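Local coordinates for alpha-hemoglobin-stabilizing protein (Homo sapiens, PDB 1Z8U) that acts as a chaperone for alpha-hemoglobin, protecting the free subunit from precipitation and preventing its harmful aggregation during erythroid cell development, at residues A[45-49]-A[70-75]; A[34-38]-A[81-86]; A[3-7]-A[56-62]. The protein carries 1 engineered substitution. All coordinates share one frame; numbering follows the deposited sequence.

Interaction 1 of 3, residues A[45-49]-A[70-75]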
ATOM      1  N   MET A  45      -2.955  -8.269   4.164  1.00 61.20           N
ATOM      2  CA  MET A  45      -2.721  -9.589   4.750  1.00 63.34           C
ATOM      3  C   MET A  45      -2.234 -10.568   3.686  1.00 61.16           C
ATOM      4  O   MET A  45      -1.281 -11.307   3.913  1.00 58.60           O
ATOM      5  CB  MET A  45      -3.982 -10.108   5.458  1.00 63.98           C
ATOM      6  CG  MET A  45      -4.276  -9.326   6.731  1.00 64.82           C
ATOM      7  SD  MET A  45      -5.587 -10.002   7.751  1.00 66.18           S
ATOM      8  CE  MET A  45      -6.981  -9.025   7.211  1.00 67.15           C
ATOM      9  N   ASN A  46      -2.869 -10.563   2.518  1.00 61.52           N
ATOM     10  CA  ASN A  46      -2.420 -11.438   1.441  1.00 61.72           C
ATOM     11  C   ASN A  46      -0.931 -11.156   1.288  1.00 61.42           C
ATOM     12  O   ASN A  46      -0.104 -12.064   1.250  1.00 60.28           O
ATOM     13  CB  ASN A  46      -3.150 -11.106   0.133  1.00 61.10           C
ATOM     14  CG  ASN A  46      -4.579 -11.624   0.110  1.00 63.91           C
ATOM     15  OD1 ASN A  46      -5.342 -11.347  -0.820  1.00 66.24           O
ATOM     16  ND2 ASN A  46      -4.946 -12.387   1.131  1.00 65.07           N
ATOM     17  N   PHE A  47      -0.615  -9.867   1.229  1.00 61.55           N
ATOM     18  CA  PHE A  47       0.748  -9.376   1.093  1.00 59.04           C
ATOM     19  C   PHE A  47       1.715 -10.042   2.076  1.00 57.90           C
ATOM     20  O   PHE A  47       2.716 -10.611   1.659  1.00 56.96           O
ATOM     21  CB  PHE A  47       0.747  -7.844   1.273  1.00 58.78           C
ATOM     22  CG  PHE A  47       2.102  -7.257   1.532  1.00 55.71           C
ATOM     23  CD1 PHE A  47       2.278  -6.330   2.555  1.00 53.58           C
ATOM     24  CD2 PHE A  47       3.209  -7.658   0.783  1.00 54.81           C
ATOM     25  CE1 PHE A  47       3.535  -5.809   2.839  1.00 54.91           C
ATOM     26  CE2 PHE A  47       4.474  -7.147   1.055  1.00 56.84           C
ATOM     27  CZ  PHE A  47       4.641  -6.218   2.086  1.00 56.41           C
ATOM     28  N   TYR A  48       1.426  -9.958   3.375  1.00 60.64           N
ATOM     29  CA  TYR A  48       2.284 -10.568   4.396  1.00 63.08           C
ATOM     30  C   TYR A  48       2.404 -12.076   4.215  1.00 65.57           C
ATOM     31  O   TYR A  48       3.486 -12.648   4.342  1.00 66.32           O
ATOM     32  CB  TYR A  48       1.753 -10.287   5.802  1.00 60.10           C
ATOM     33  CG  TYR A  48       2.182  -8.961   6.365  1.00 59.07           C
ATOM     34  CD1 TYR A  48       1.888  -7.773   5.693  1.00 57.72           C
ATOM     35  CD2 TYR A  48       2.873  -8.883   7.579  1.00 56.89           C
ATOM     36  CE1 TYR A  48       2.265  -6.537   6.214  1.00 56.08           C
ATOM     37  CE2 TYR A  48       3.257  -7.643   8.115  1.00 57.35           C
ATOM     38  CZ  TYR A  48       2.942  -6.475   7.423  1.00 56.76           C
ATOM     39  OH  TYR A  48       3.266  -5.246   7.943  1.00 51.33           O
ATOM     40  N   ILE A  49       1.289 -12.724   3.925  1.00 68.12           N
ATOM     41  CA  ILE A  49       1.315 -14.159   3.735  1.00 72.17           C
ATOM     42  C   ILE A  49       2.226 -14.511   2.569  1.00 74.47           C
ATOM     43  O   ILE A  49       3.152 -15.302   2.719  1.00 76.26           O
ATOM     44  CB  ILE A  49      -0.094 -14.698   3.473  1.00 72.15           C
ATOM     45  CG1 ILE A  49      -0.922 -14.592   4.748  1.00 72.68           C
ATOM     46  CG2 ILE A  49      -0.032 -16.136   3.011  1.00 74.47           C
ATOM     47  CD1 ILE A  49      -2.373 -14.923   4.536  1.00 75.71           C
ATOM     48  N   LEU A  70      -0.192 -17.700  11.033  1.00 91.37           N
ATOM     49  CA  LEU A  70       0.042 -16.283  10.783  1.00 88.94           C
ATOM     50  C   LEU A  70      -1.280 -15.611  10.423  1.00 88.88           C
ATOM     51  O   LEU A  70      -1.743 -14.715  11.135  1.00 86.40           O
ATOM     52  CB  LEU A  70       1.050 -16.102   9.640  1.00 86.71           C
ATOM     53  CG  LEU A  70       1.240 -14.682   9.088  1.00 84.24           C
ATOM     54  CD1 LEU A  70       1.796 -13.751  10.167  1.00 82.17           C
ATOM     55  CD2 LEU A  70       2.168 -14.742   7.888  1.00 83.22           C
ATOM     56  N   ARG A  71      -1.885 -16.051   9.321  1.00 90.24           N
ATOM     57  CA  ARG A  71      -3.154 -15.487   8.885  1.00 93.74           C
ATOM     58  C   ARG A  71      -4.170 -15.448  10.027  1.00 96.61           C
ATOM     59  O   ARG A  71      -4.923 -14.480  10.150  1.00 97.73           O
ATOM     60  CB  ARG A  71      -3.715 -16.276   7.699  1.00 92.76           C
ATOM     61  CG  ARG A  71      -5.145 -15.904   7.351  1.00 94.84           C
ATOM     62  CD  ARG A  71      -5.544 -16.403   5.976  1.00 98.18           C
ATOM     63  NE  ARG A  71      -5.246 -15.418   4.942  1.00102.84           N
ATOM     64  CZ  ARG A  71      -5.366 -15.636   3.636  1.00104.82           C
ATOM     65  NH1 ARG A  71      -5.780 -16.818   3.192  1.00106.01           N
ATOM     66  NH2 ARG A  71      -5.073 -14.670   2.771  1.00105.09           N
ATOM     67  N   GLN A  72      -4.189 -16.492  10.861  1.00100.29           N
ATOM     68  CA  GLN A  72      -5.108 -16.544  12.000  1.00102.72           C
ATOM     69  C   GLN A  72      -4.837 -15.353  12.917  1.00 99.23           C
ATOM     70  O   GLN A  72      -5.766 -14.728  13.433  1.00 98.87           O
ATOM     71  CB  GLN A  72      -4.915 -17.825  12.823  1.00111.22           C
ATOM     72  CG  GLN A  72      -6.173 -18.488  13.360  1.00124.80           C
ATOM     73  CD  GLN A  72      -6.667 -17.817  14.642  1.00132.39           C
ATOM     74  OE1 GLN A  72      -7.829 -17.412  14.733  1.00137.71           O
ATOM     75  NE2 GLN A  72      -5.785 -17.689  15.631  1.00138.08           N
ATOM     76  N   GLU A  73      -3.556 -15.055  13.113  1.00 94.58           N
ATOM     77  CA  GLU A  73      -3.134 -13.955  13.974  1.00 90.69           C
ATOM     78  C   GLU A  73      -3.301 -12.584  13.331  1.00 85.87           C
ATOM     79  O   GLU A  73      -3.712 -11.631  13.996  1.00 84.34           O
ATOM     80  CB  GLU A  73      -1.679 -14.153  14.400  1.00 95.14           C
ATOM     81  CG  GLU A  73      -1.452 -15.384  15.270  1.00102.95           C
ATOM     82  CD  GLU A  73      -2.191 -15.317  16.599  1.00106.75           C
ATOM     83  OE1 GLU A  73      -2.130 -16.306  17.360  1.00110.83           O
ATOM     84  OE2 GLU A  73      -2.829 -14.282  16.889  1.00109.71           O
ATOM     85  N   LEU A  74      -2.979 -12.481  12.044  1.00 78.60           N
ATOM     86  CA  LEU A  74      -3.114 -11.215  11.336  1.00 73.79           C
ATOM     87  C   LEU A  74      -4.552 -10.722  11.455  1.00 74.20           C
ATOM     88  O   LEU A  74      -4.804  -9.525  11.599  1.00 72.84           O
ATOM     89  CB  LEU A  74      -2.730 -11.391   9.868  1.00 66.98           C
ATOM     90  CG  LEU A  74      -1.243 -11.668   9.643  1.00 63.82           C
ATOM     91  CD1 LEU A  74      -1.005 -12.109   8.216  1.00 63.37           C
ATOM     92  CD2 LEU A  74      -0.441 -10.426   9.967  1.00 62.00           C
ATOM     93  N   ASN A  75      -5.489 -11.663  11.409  1.00 75.93           N
ATOM     94  CA  ASN A  75      -6.907 -11.351  11.521  1.00 79.26           C
ATOM     95  C   ASN A  75      -7.236 -10.833  12.913  1.00 81.01           C
ATOM     96  O   ASN A  75      -8.029  -9.909  13.069  1.00 80.46           O
ATOM     97  CB  ASN A  75      -7.740 -12.600  11.243  1.00 79.49           C
ATOM     98  CG  ASN A  75      -7.498 -13.166   9.861  1.00 80.75           C
ATOM     99  OD1 ASN A  75      -8.047 -14.206   9.498  1.00 81.76           O
ATOM    100  ND2 ASN A  75      -6.674 -12.484   9.079  1.00 82.72           N
TER
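Met45 meets Leu74 and Asn75, and Ile49 meets Leu70 and Arg71, where helices 34-52 and 60-86 pack side by side; the axes of segments 45-49 and 70-75 run nearly antiparallel, at 148°. The thioether of Met45 carries the first of these contacts. Its SD lies 3.8 Å from CB of Leu74, the two side chains sliding past each other in opposite senses, and 3.0 Å from ND2 of Asn75, an unusually short approach at which no hydrogen bond is established. The Met45 chain runs out almost straight as far as the sulfur and then bends at chi3 (-96°), which brings the CE methyl alongside the Asn75 amide. An alanine at this position is likely to leave a gap beside Leu74, since the sulfur that lies against it would be gone.

Leu74 also reaches the next turn of helix 34-52, with CD1 at 4.1 Å from CB of Tyr48 and 4.3 Å from CG1 of Ile49. Leu70 closes the apolar patch, its CD2 lying 4.4 Å from CG1 of Ile49. At the outer margin the guanidinium of Arg71 is laid across Ile49, whose CD1 comes up under one face; the 2.9 Å from Ile49 CD1 to Arg71 NE is shorter than usual packing and doubtful. Asn46 approaches the same group at its edge, the amide and guanidinium planes 56° apart; as modelled, two donors face each other there, so the amide's orientation is doubtful. Farther out, Glu42 makes a long, weak ion pair with Arg71.

The remaining helix, 5-23, covers the inner side of this buried seam: the Tyr48 ring meets Phe18 edge-to-face, Met45 packs on Phe18, and Leu74 packs on both Leu15 and Phe18, completing the core of the three-helix bundle.

Interaction 2 of 3, residues A[34-38]-A[81-86]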
ATOM      1  N   GLU A  34     -16.251   1.333   4.031  1.00 70.07           N
ATOM      2  CA  GLU A  34     -15.995   0.187   4.899  1.00 73.58           C
ATOM      3  C   GLU A  34     -15.699  -1.026   4.016  1.00 71.24           C
ATOM      4  O   GLU A  34     -14.833  -1.856   4.316  1.00 68.20           O
ATOM      5  CB  GLU A  34     -17.228  -0.092   5.769  1.00 79.60           C
ATOM      6  CG  GLU A  34     -17.106  -1.318   6.676  1.00 88.62           C
ATOM      7  CD  GLU A  34     -18.384  -1.609   7.443  1.00 91.55           C
ATOM      8  OE1 GLU A  34     -18.805  -0.749   8.242  1.00 94.12           O
ATOM      9  OE2 GLU A  34     -18.964  -2.697   7.243  1.00 94.03           O
ATOM     10  N   GLU A  35     -16.445  -1.102   2.921  1.00 69.45           N
ATOM     11  CA  GLU A  35     -16.332  -2.171   1.949  1.00 69.01           C
ATOM     12  C   GLU A  35     -14.919  -2.231   1.360  1.00 66.25           C
ATOM     13  O   GLU A  35     -14.318  -3.312   1.282  1.00 64.48           O
ATOM     14  CB  GLU A  35     -17.350  -1.937   0.837  1.00 73.18           C
ATOM     15  CG  GLU A  35     -17.861  -3.184   0.169  1.00 82.94           C
ATOM     16  CD  GLU A  35     -18.728  -2.864  -1.030  1.00 88.40           C
ATOM     17  OE1 GLU A  35     -19.471  -3.759  -1.496  1.00 93.07           O
ATOM     18  OE2 GLU A  35     -18.660  -1.713  -1.512  1.00 91.20           O
ATOM     19  N   ASP A  36     -14.383  -1.078   0.954  1.00 61.26           N
ATOM     20  CA  ASP A  36     -13.042  -1.054   0.375  1.00 60.67           C
ATOM     21  C   ASP A  36     -11.955  -1.107   1.429  1.00 58.05           C
ATOM     22  O   ASP A  36     -10.870  -1.605   1.161  1.00 57.91           O
ATOM     23  CB  ASP A  36     -12.826   0.175  -0.515  1.00 57.64           C
ATOM     24  CG  ASP A  36     -13.830   0.263  -1.638  1.00 54.25           C
ATOM     25  OD1 ASP A  36     -14.064  -0.756  -2.318  1.00 50.65           O
ATOM     26  OD2 ASP A  36     -14.381   1.360  -1.837  1.00 56.47           O
ATOM     27  N   MET A  37     -12.221  -0.592   2.622  1.00 59.00           N
ATOM     28  CA  MET A  37     -11.205  -0.678   3.663  1.00 60.05           C
ATOM     29  C   MET A  37     -10.940  -2.165   3.917  1.00 57.41           C
ATOM     30  O   MET A  37      -9.821  -2.559   4.238  1.00 57.22           O
ATOM     31  CB  MET A  37     -11.666  -0.008   4.958  1.00 63.82           C
ATOM     32  CG  MET A  37     -10.666  -0.166   6.112  1.00 65.39           C
ATOM     33  SD  MET A  37      -9.001   0.443   5.722  1.00 66.53           S
ATOM     34  CE  MET A  37      -9.089   2.128   6.321  1.00 69.19           C
ATOM     35  N   VAL A  38     -11.970  -2.992   3.765  1.00 53.65           N
ATOM     36  CA  VAL A  38     -11.794  -4.425   3.959  1.00 53.48           C
ATOM     37  C   VAL A  38     -10.861  -4.966   2.889  1.00 50.55           C
ATOM     38  O   VAL A  38      -9.940  -5.725   3.175  1.00 50.24           O
ATOM     39  CB  VAL A  38     -13.135  -5.188   3.887  1.00 54.65           C
ATOM     40  CG1 VAL A  38     -12.879  -6.704   3.838  1.00 48.64           C
ATOM     41  CG2 VAL A  38     -13.978  -4.840   5.098  1.00 56.02           C
ATOM     42  N   PHE A  81      -8.975  -3.363  14.424  1.00 74.10           N
ATOM     43  CA  PHE A  81      -8.727  -2.273  13.482  1.00 71.33           C
ATOM     44  C   PHE A  81      -9.985  -1.977  12.684  1.00 69.29           C
ATOM     45  O   PHE A  81     -10.440  -0.836  12.622  1.00 68.41           O
ATOM     46  CB  PHE A  81      -7.598  -2.661  12.524  1.00 71.03           C
ATOM     47  CG  PHE A  81      -7.269  -1.605  11.501  1.00 72.17           C
ATOM     48  CD1 PHE A  81      -6.423  -0.544  11.819  1.00 71.02           C
ATOM     49  CD2 PHE A  81      -7.794  -1.680  10.212  1.00 70.92           C
ATOM     50  CE1 PHE A  81      -6.101   0.423  10.864  1.00 72.06           C
ATOM     51  CE2 PHE A  81      -7.480  -0.719   9.251  1.00 71.32           C
ATOM     52  CZ  PHE A  81      -6.632   0.333   9.576  1.00 71.27           C
ATOM     53  N   LEU A  82     -10.543  -3.013  12.070  1.00 68.72           N
ATOM     54  CA  LEU A  82     -11.753  -2.856  11.278  1.00 73.68           C
ATOM     55  C   LEU A  82     -12.897  -2.304  12.119  1.00 75.45           C
ATOM     56  O   LEU A  82     -13.674  -1.472  11.654  1.00 73.92           O
ATOM     57  CB  LEU A  82     -12.168  -4.198  10.673  1.00 74.42           C
ATOM     58  CG  LEU A  82     -11.247  -4.806   9.611  1.00 75.76           C
ATOM     59  CD1 LEU A  82     -11.783  -6.178   9.218  1.00 73.95           C
ATOM     60  CD2 LEU A  82     -11.166  -3.886   8.394  1.00 72.11           C
ATOM     61  N   ALA A  83     -12.993  -2.773  13.359  1.00 79.59           N
ATOM     62  CA  ALA A  83     -14.049  -2.334  14.267  1.00 81.18           C
ATOM     63  C   ALA A  83     -13.916  -0.854  14.601  1.00 81.60           C
ATOM     64  O   ALA A  83     -14.891  -0.100  14.522  1.00 80.20           O
ATOM     65  CB  ALA A  83     -14.013  -3.159  15.542  1.00 83.59           C
ATOM     66  N   LYS A  84     -12.713  -0.439  14.984  1.00 80.75           N
ATOM     67  CA  LYS A  84     -12.493   0.957  15.316  1.00 81.52           C
ATOM     68  C   LYS A  84     -12.818   1.808  14.092  1.00 80.68           C
ATOM     69  O   LYS A  84     -13.510   2.819  14.201  1.00 83.29           O
ATOM     70  CB  LYS A  84     -11.048   1.194  15.752  1.00 82.92           C
ATOM     71  CG  LYS A  84     -10.824   2.585  16.327  1.00 86.66           C
ATOM     72  CD  LYS A  84      -9.357   2.862  16.628  1.00 86.84           C
ATOM     73  CE  LYS A  84      -9.163   4.294  17.114  1.00 84.93           C
ATOM     74  NZ  LYS A  84      -7.725   4.648  17.264  1.00 85.25           N
ATOM     75  N   TYR A  85     -12.330   1.391  12.925  1.00 78.86           N
ATOM     76  CA  TYR A  85     -12.593   2.126  11.691  1.00 77.20           C
ATOM     77  C   TYR A  85     -14.071   2.071  11.357  1.00 77.84           C
ATOM     78  O   TYR A  85     -14.629   3.008  10.797  1.00 77.06           O
ATOM     79  CB  TYR A  85     -11.789   1.546  10.525  1.00 75.32           C
ATOM     80  CG  TYR A  85     -11.988   2.300   9.226  1.00 72.34           C
ATOM     81  CD1 TYR A  85     -12.906   1.863   8.268  1.00 69.58           C
ATOM     82  CD2 TYR A  85     -11.278   3.475   8.969  1.00 71.30           C
ATOM     83  CE1 TYR A  85     -13.110   2.580   7.085  1.00 70.84           C
ATOM     84  CE2 TYR A  85     -11.474   4.198   7.798  1.00 71.12           C
ATOM     85  CZ  TYR A  85     -12.391   3.749   6.859  1.00 72.35           C
ATOM     86  OH  TYR A  85     -12.578   4.476   5.704  1.00 71.60           O
ATOM     87  N   ARG A  86     -14.700   0.958  11.700  1.00 83.40           N
ATOM     88  CA  ARG A  86     -16.119   0.784  11.448  1.00 88.53           C
ATOM     89  C   ARG A  86     -16.847   1.854  12.250  1.00 93.95           C
ATOM     90  O   ARG A  86     -17.833   2.431  11.792  1.00 93.17           O
ATOM     91  CB  ARG A  86     -16.561  -0.595  11.916  1.00 87.50           C
ATOM     92  CG  ARG A  86     -17.835  -1.092  11.276  1.00 89.11           C
ATOM     93  CD  ARG A  86     -17.522  -2.259  10.367  1.00 88.85           C
ATOM     94  NE  ARG A  86     -16.851  -3.334  11.090  1.00 88.82           N
ATOM     95  CZ  ARG A  86     -16.359  -4.423  10.512  1.00 88.95           C
ATOM     96  NH1 ARG A  86     -16.461  -4.581   9.200  1.00 89.65           N
ATOM     97  NH2 ARG A  86     -15.764  -5.351  11.246  1.00 90.20           N
TER
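Met37 lies over the ring of Tyr85 and beside that of Phe81, a pair of Met-aromatic contacts that joins the start of helix 34-52 to the end of helix 60-86 in the antiparallel three-helix bundle. Tyr85 offers its face. The CE methyl of Met37 sits 3.7 Å from the centroid of the Tyr85 ring and 18° off its normal, a CH-pi contact displaced toward the rim, while the sulfur stands almost squarely above the same face at a longer 4.7 Å from SD to the Tyr85 centroid. The Met37 chain is folded over the ring by its second torsion (chi2 56°), so that CB and CG lie over the CD1-CE1 half of that face, CB at 3.6 Å from CE1 of Tyr85, and CE over the CD2-CE2 half.

Phe81 is used differently. It presents its edge to the thioether, with CE2 4.0 Å from SD of Met37, and the two side chains cross at about a right angle. The same sulfur thus stands over the face of Tyr85 and at the edge of Phe81. The Tyr85 ring is fixed from further partners too: its hydroxyl is hydrogen-bonded to the carbonyl O of Val32, just ahead of the helix, and Phe27 meets the ring edge-to-face. CA of Glu34 lies at the edge of the Tyr85 ring, 4.3 Å from CE1.

Outside this aromatic layer the contact turns polar and exposed. The extended Glu34 and the folded Arg86 cross with carboxylate and guanidinium planes 79° apart, OE2 of Glu34 lying near the guanidinium plane at a long 3.7 Å from NH1 of Arg86, which makes a weak salt bridge. Along the same flank, CG2 of Val38 rests 4.4 Å from CD2 of Leu82.

Interaction 3 of 3, residues A[3-7]-A[56-62]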
ATOM      1  N   LEU A   3       5.493 -25.799  16.330  1.00126.59           N
ATOM      2  CA  LEU A   3       5.623 -25.810  14.875  1.00130.30           C
ATOM      3  C   LEU A   3       7.078 -25.688  14.425  1.00130.00           C
ATOM      4  O   LEU A   3       7.457 -26.294  13.424  1.00131.85           O
ATOM      5  CB  LEU A   3       4.770 -24.712  14.213  1.00133.90           C
ATOM      6  CG  LEU A   3       4.700 -23.274  14.727  1.00136.77           C
ATOM      7  CD1 LEU A   3       3.909 -23.251  16.018  1.00139.38           C
ATOM      8  CD2 LEU A   3       6.091 -22.702  14.912  1.00138.58           C
ATOM      9  N   LEU A   4       7.887 -24.921  15.158  1.00127.98           N
ATOM     10  CA  LEU A   4       9.304 -24.755  14.829  1.00125.91           C
ATOM     11  C   LEU A   4       9.852 -23.446  15.372  1.00126.79           C
ATOM     12  O   LEU A   4       9.318 -22.373  15.086  1.00127.57           O
ATOM     13  CB  LEU A   4       9.516 -24.807  13.315  1.00121.46           C
ATOM     14  CG  LEU A   4      10.811 -25.438  12.805  1.00118.29           C
ATOM     15  CD1 LEU A   4      10.774 -25.475  11.288  1.00115.44           C
ATOM     16  CD2 LEU A   4      12.017 -24.656  13.297  1.00116.47           C
ATOM     17  N   LYS A   5      10.933 -23.533  16.142  1.00127.73           N
ATOM     18  CA  LYS A   5      11.560 -22.357  16.744  1.00128.01           C
ATOM     19  C   LYS A   5      11.940 -21.278  15.729  1.00126.36           C
ATOM     20  O   LYS A   5      12.195 -20.132  16.103  1.00127.01           O
ATOM     21  CB  LYS A   5      12.805 -22.769  17.538  1.00130.15           C
ATOM     22  CG  LYS A   5      12.931 -22.086  18.901  1.00132.81           C
ATOM     23  CD  LYS A   5      11.794 -22.513  19.831  1.00134.17           C
ATOM     24  CE  LYS A   5      11.961 -21.951  21.239  1.00134.43           C
ATOM     25  NZ  LYS A   5      10.861 -22.384  22.149  1.00133.17           N
ATOM     26  N   ALA A   6      11.978 -21.646  14.454  1.00123.34           N
ATOM     27  CA  ALA A   6      12.312 -20.707  13.389  1.00118.79           C
ATOM     28  C   ALA A   6      11.063 -19.936  12.970  1.00115.89           C
ATOM     29  O   ALA A   6      10.959 -18.729  13.192  1.00115.85           O
ATOM     30  CB  ALA A   6      12.893 -21.451  12.198  1.00120.53           C
ATOM     31  N   ASN A   7      10.111 -20.644  12.373  1.00111.03           N
ATOM     32  CA  ASN A   7       8.870 -20.026  11.929  1.00107.19           C
ATOM     33  C   ASN A   7       8.040 -19.479  13.088  1.00108.97           C
ATOM     34  O   ASN A   7       7.126 -18.682  12.877  1.00109.43           O
ATOM     35  CB  ASN A   7       8.031 -21.026  11.136  1.00 99.96           C
ATOM     36  CG  ASN A   7       8.808 -21.665  10.008  1.00 95.28           C
ATOM     37  OD1 ASN A   7       9.597 -21.005   9.340  1.00 91.89           O
ATOM     38  ND2 ASN A   7       8.580 -22.954   9.782  1.00 89.78           N
ATOM     39  N   VAL A  56       9.053 -18.864   5.634  1.00 99.98           N
ATOM     40  CA  VAL A  56       8.770 -20.051   6.436  1.00101.45           C
ATOM     41  C   VAL A  56       9.784 -21.120   6.075  1.00104.29           C
ATOM     42  O   VAL A  56      10.164 -21.265   4.910  1.00103.83           O
ATOM     43  CB  VAL A  56       7.347 -20.611   6.178  1.00 99.82           C
ATOM     44  CG1 VAL A  56       6.321 -19.787   6.922  1.00 98.64           C
ATOM     45  CG2 VAL A  56       7.043 -20.608   4.688  1.00 99.48           C
ATOM     46  N   THR A  57      10.222 -21.863   7.082  1.00107.92           N
ATOM     47  CA  THR A  57      11.205 -22.913   6.884  1.00111.78           C
ATOM     48  C   THR A  57      10.699 -24.257   7.387  1.00114.53           C
ATOM     49  O   THR A  57       9.835 -24.322   8.260  1.00113.80           O
ATOM     50  CB  THR A  57      12.531 -22.561   7.598  1.00111.08           C
ATOM     51  OG1 THR A  57      13.330 -23.740   7.735  1.00112.68           O
ATOM     52  CG2 THR A  57      12.266 -21.963   8.965  1.00110.32           C
ATOM     53  N   GLY A  58      11.237 -25.329   6.815  1.00118.58           N
ATOM     54  CA  GLY A  58      10.833 -26.663   7.218  1.00123.05           C
ATOM     55  C   GLY A  58      10.285 -27.500   6.080  1.00125.71           C
ATOM     56  O   GLY A  58      10.608 -27.277   4.908  1.00125.55           O
ATOM     57  N   GLU A  59       9.448 -28.471   6.435  1.00128.34           N
ATOM     58  CA  GLU A  59       8.840 -29.371   5.463  1.00130.61           C
ATOM     59  C   GLU A  59       7.405 -28.934   5.172  1.00129.39           C
ATOM     60  O   GLU A  59       6.753 -28.315   6.015  1.00128.27           O
ATOM     61  CB  GLU A  59       8.842 -30.809   6.003  1.00134.01           C
ATOM     62  CG  GLU A  59      10.190 -31.303   6.544  1.00137.97           C
ATOM     63  CD  GLU A  59      11.269 -31.421   5.478  1.00139.88           C
ATOM     64  OE1 GLU A  59      12.410 -31.787   5.830  1.00140.36           O
ATOM     65  OE2 GLU A  59      10.981 -31.152   4.292  1.00142.27           O
ATOM     66  N   PRO A  60       6.891 -29.261   3.974  1.00128.46           N
ATOM     67  CA  PRO A  60       5.534 -28.914   3.547  1.00129.51           C
ATOM     68  C   PRO A  60       4.481 -28.936   4.658  1.00131.68           C
ATOM     69  O   PRO A  60       3.722 -27.983   4.822  1.00131.17           O
ATOM     70  CB  PRO A  60       5.260 -29.938   2.454  1.00128.14           C
ATOM     71  CG  PRO A  60       6.587 -30.016   1.780  1.00127.42           C
ATOM     72  CD  PRO A  60       7.554 -30.094   2.952  1.00127.75           C
ATOM     73  N   GLN A  61       4.438 -30.021   5.420  1.00135.35           N
ATOM     74  CA  GLN A  61       3.476 -30.143   6.508  1.00139.06           C
ATOM     75  C   GLN A  61       3.553 -28.954   7.455  1.00141.40           C
ATOM     76  O   GLN A  61       2.538 -28.339   7.779  1.00142.13           O
ATOM     77  CB  GLN A  61       3.720 -31.440   7.289  1.00139.33           C
ATOM     78  CG  GLN A  61       3.009 -31.504   8.640  1.00140.30           C
ATOM     79  CD  GLN A  61       3.795 -30.834   9.762  1.00140.40           C
ATOM     80  OE1 GLN A  61       3.245 -30.510  10.814  1.00139.94           O
ATOM     81  NE2 GLN A  61       5.091 -30.639   9.543  1.00140.40           N
ATOM     82  N   GLU A  62       4.765 -28.636   7.893  1.00144.17           N
ATOM     83  CA  GLU A  62       4.980 -27.534   8.819  1.00146.47           C
ATOM     84  C   GLU A  62       4.908 -26.204   8.083  1.00145.87           C
ATOM     85  O   GLU A  62       4.561 -25.173   8.661  1.00147.43           O
ATOM     86  CB  GLU A  62       6.342 -27.691   9.502  1.00148.49           C
ATOM     87  CG  GLU A  62       6.491 -26.898  10.786  1.00150.31           C
ATOM     88  CD  GLU A  62       6.734 -25.424  10.549  1.00151.22           C
ATOM     89  OE1 GLU A  62       6.600 -24.642  11.513  1.00151.28           O
ATOM     90  OE2 GLU A  62       7.069 -25.050   9.405  1.00151.47           O
TER
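The end of the three-helix bundle where helix 5-23 begins is tied to the turn before helix 60-86 by the side-chain amide of Asn7, which pairs with both the backbone of Thr57 and the carboxylate of Glu62. Asn7 reads the peptide edge of Thr57 at two points: its OD1 accepts the N-H of Thr57, and its ND2 donates to the Thr57 carbonyl O. Both bonds are very short as modelled, at 2.5 Å from N of Thr57 to OD1 and 2.4 Å from ND2 to O of Thr57, so the lengths, and the exact place of OD1, are uncertain.

A further bond from the same nitrogen is better defined. ND2 of Asn7 donates to OE1 of Glu62 over 3.1 Å and almost straight, at 176°, with the acceptor in the plane of the amide; OE1 is met on its syn side, 24° out of the carboxylate plane. The amide is thus gripped at both its oxygen and its nitrogen, which holds its rotation. Glu62 reaches it from the first turn of helix 60-86 by a chain bent at chi2 (-77°), and Asn7 and the buried Glu62 carboxylate come from opposite directions. The amide N-H is one polar partner of this buried group.

Apolar atoms surround these hydrogen bonds. CB of Ala6 lies 3.3 Å from CG2 of Thr57, and Leu3 extends toward Lys65 and Glu69 of helix 60-86, while Val56 packs on Ala66 and Leu67. Gly58 adopts a positive phi at which a side chain would be jammed against the preceding carbonyl O. It lies under Leu4, whose CD1 is 4.2 Å from CA of Gly58 and 3.4 Å from the carbonyl O of Thr57.

How the interactions relate
Interactions 1 and 2 join the same two antiparallel helices, 34-52 and 60-86, at points about 16 Å apart between centres. Interaction 1 lies near the centre of the chain and is the most buried, an aliphatic and thioether seam; interaction 2 is nearer one end of the bundle, where aromatic rings take over and a weak ion pair borders the solvent. Interaction 3, at the other end and about 32 Å from interaction 2 between centres, also uses helix 60-86 but brings in the start of helix 5-23, and it alone of the three relies on hydrogen bonds between its segments. Helix 60-86 is thereby common to all three.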